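Thioesterase (Streptomyces coelicolor, PDB 3QMW) is a thioesterase of the prodiginine biosynthetic pathway with an alpha/beta hydrolase fold, and probably hydrolyses thioester-linked intermediates. Local coordinates at residues Glu84-Ala89 with Tyr112-Val117. Sequence-based numbering, arbitrary orientation.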
loop_
_atom_site.group_PDB
_atom_site.type_symbol
_atom_site.label_atom_id
_atom_site.label_comp_id
_atom_site.label_asym_id
_atom_site.label_seq_id
_atom_site.Cartn_x
_atom_site.Cartn_y
_atom_site.Cartn_z
ATOM N N GLU D 84 17.551 24.230 -8.864
ATOM C CA GLU D 84 18.888 24.028 -9.450
ATOM C C GLU D 84 19.900 23.460 -8.460
ATOM O O GLU D 84 20.697 22.601 -8.820
ATOM C CB GLU D 84 19.416 25.324 -10.099
ATOM C CG GLU D 84 18.814 25.558 -11.483
ATOM C CD GLU D 84 19.266 26.834 -12.164
ATOM O OE1 GLU D 84 19.606 27.830 -11.480
ATOM O OE2 GLU D 84 19.249 26.834 -13.416
ATOM N N ALA D 85 19.863 23.929 -7.218
ATOM C CA ALA D 85 20.694 23.348 -6.156
ATOM C C ALA D 85 20.345 21.870 -5.959
ATOM O O ALA D 85 21.240 21.024 -5.832
ATOM C CB ALA D 85 20.510 24.120 -4.849
ATOM N N VAL D 86 19.038 21.579 -5.949
ATOM C CA VAL D 86 18.521 20.212 -5.768
ATOM C C VAL D 86 19.008 19.239 -6.854
ATOM O O VAL D 86 19.410 18.105 -6.563
ATOM C CB VAL D 86 16.962 20.200 -5.732
ATOM C CG1 VAL D 86 16.411 18.799 -6.016
ATOM C CG2 VAL D 86 16.445 20.735 -4.401
ATOM N N ALA D 87 18.957 19.691 -8.104
ATOM C CA ALA D 87 19.375 18.877 -9.234
ATOM C C ALA D 87 20.885 18.656 -9.187
ATOM O O ALA D 87 21.362 17.547 -9.442
ATOM C CB ALA D 87 18.953 19.527 -10.546
ATOM N N ASP D 88 21.635 19.701 -8.828
ATOM C CA ASP D 88 23.075 19.568 -8.624
ATOM C C ASP D 88 23.340 18.404 -7.687
ATOM O O ASP D 88 24.022 17.456 -8.054
ATOM C CB ASP D 88 23.686 20.857 -8.050
ATOM C CG ASP D 88 23.708 22.005 -9.058
ATOM O OD1 ASP D 88 23.746 21.743 -10.285
ATOM O OD2 ASP D 88 23.697 23.178 -8.621
ATOM N N ALA D 89 22.761 18.478 -6.494
ATOM C CA ALA D 89 22.865 17.425 -5.480
ATOM C C ALA D 89 22.517 16.014 -5.989
ATOM O O ALA D 89 23.210 15.034 -5.682
ATOM C CB ALA D 89 21.976 17.779 -4.303
ATOM N N TYR D 112 8.012 19.339 -9.578
ATOM C CA TYR D 112 7.807 19.702 -10.979
ATOM C C TYR D 112 8.985 20.518 -11.524
ATOM O O TYR D 112 9.567 20.177 -12.556
ATOM C CB TYR D 112 6.478 20.465 -11.097
ATOM C CG TYR D 112 6.227 21.176 -12.406
ATOM C CD1 TYR D 112 6.292 20.499 -13.622
ATOM C CD2 TYR D 112 5.887 22.528 -12.424
ATOM C CE1 TYR D 112 6.044 21.159 -14.827
ATOM C CE2 TYR D 112 5.641 23.190 -13.611
ATOM C CZ TYR D 112 5.718 22.502 -14.808
ATOM O OH TYR D 112 5.479 23.171 -15.982
ATOM N N GLU D 113 9.349 21.576 -10.804
ATOM C CA GLU D 113 10.463 22.431 -11.204
ATOM C C GLU D 113 11.792 21.696 -11.327
ATOM O O GLU D 113 12.511 21.910 -12.295
ATOM C CB GLU D 113 10.602 23.597 -10.245
ATOM C CG GLU D 113 9.497 24.623 -10.414
ATOM C CD GLU D 113 9.672 25.480 -11.650
ATOM O OE1 GLU D 113 10.822 25.879 -11.960
ATOM O OE2 GLU D 113 8.647 25.762 -12.307
ATOM N N VAL D 114 12.124 20.841 -10.371
ATOM C CA VAL D 114 13.327 20.006 -10.499
ATOM C C VAL D 114 13.232 19.047 -11.702
ATOM O O VAL D 114 14.248 18.729 -12.336
ATOM C CB VAL D 114 13.603 19.177 -9.216
ATOM C CG1 VAL D 114 14.622 18.062 -9.497
ATOM C CG2 VAL D 114 14.074 20.085 -8.077
ATOM N N ALA D 115 12.016 18.582 -12.004
ATOM C CA ALA D 115 11.790 17.705 -13.155
ATOM C C ALA D 115 12.195 18.420 -14.437
ATOM O O ALA D 115 13.030 17.934 -15.202
ATOM C CB ALA D 115 10.334 17.281 -13.222
ATOM N N CYS D 116 11.606 19.589 -14.647
ATOM C CA CYS D 116 11.967 20.450 -15.762
ATOM C C CYS D 116 13.477 20.691 -15.842
ATOM O O CYS D 116 14.092 20.493 -16.886
ATOM C CB CYS D 116 11.232 21.783 -15.636
ATOM S SG CYS D 116 9.417 21.606 -15.673
ATOM N N VAL D 117 14.076 21.103 -14.734
ATOM C CA VAL D 117 15.497 21.446 -14.716
ATOM C C VAL D 117 16.401 20.273 -15.112
ATOM O O VAL D 117 17.427 20.478 -15.747
ATOM C CB VAL D 117 15.908 22.028 -13.342
ATOM C CG1 VAL D 117 17.426 22.156 -13.228
ATOM C CG2 VAL D 117 15.218 23.379 -13.123
#
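E84 meets V117 through the aliphatic root of its side chain: CG of E84 rests 4.1 Å from CG1 of V117, the two side chains crossing at about a right angle. The chain of E84 is extended past CG and carries the carboxylate away from this methyl; OE2 forms a long, weak ion pair with R120. An acidic residue can thus border an apolar interface with a single methylene, CG, while its charge stays at the margin.

The closest approach between the two segments is made by V86. Its CG1 lies opposite the backbone N (chi1 161°) and reaches CG2 of V114 at 3.4 Å, while CB of V86 stands 3.7 Å from the same methyl. The other branch of V114, CG1, is 4.0 Å from V86 CG1, which therefore sits against both methyls. W11 of the second subunit also packs on V86, tying this buried spot to the dimer.

These helices, 79-91 and 106-120, precede and follow strand 99-104 of the parallel sheet in an alpha/beta hydrolase fold. Helix 106-120 begins directly after S105, the GxSxG sequence running into its first turn, consistent with the nucleophile elbow of this family. Their short axes run 9.2 Å apart at closest approach and cross at -62°, a steep angle that confines the contact to a few side chains. No hydrogen bond spans the segments.

A87 lets the backbones come near: its CA is 6.3 Å from CA of V114, with only a methyl group to fit between the helices. That methyl, CB, lies 4.1 Å from CG1 of V117. With CG1 opposite its own backbone N (chi1 170°), V117 serves E84 and A87, one helical turn apart, through this single branch.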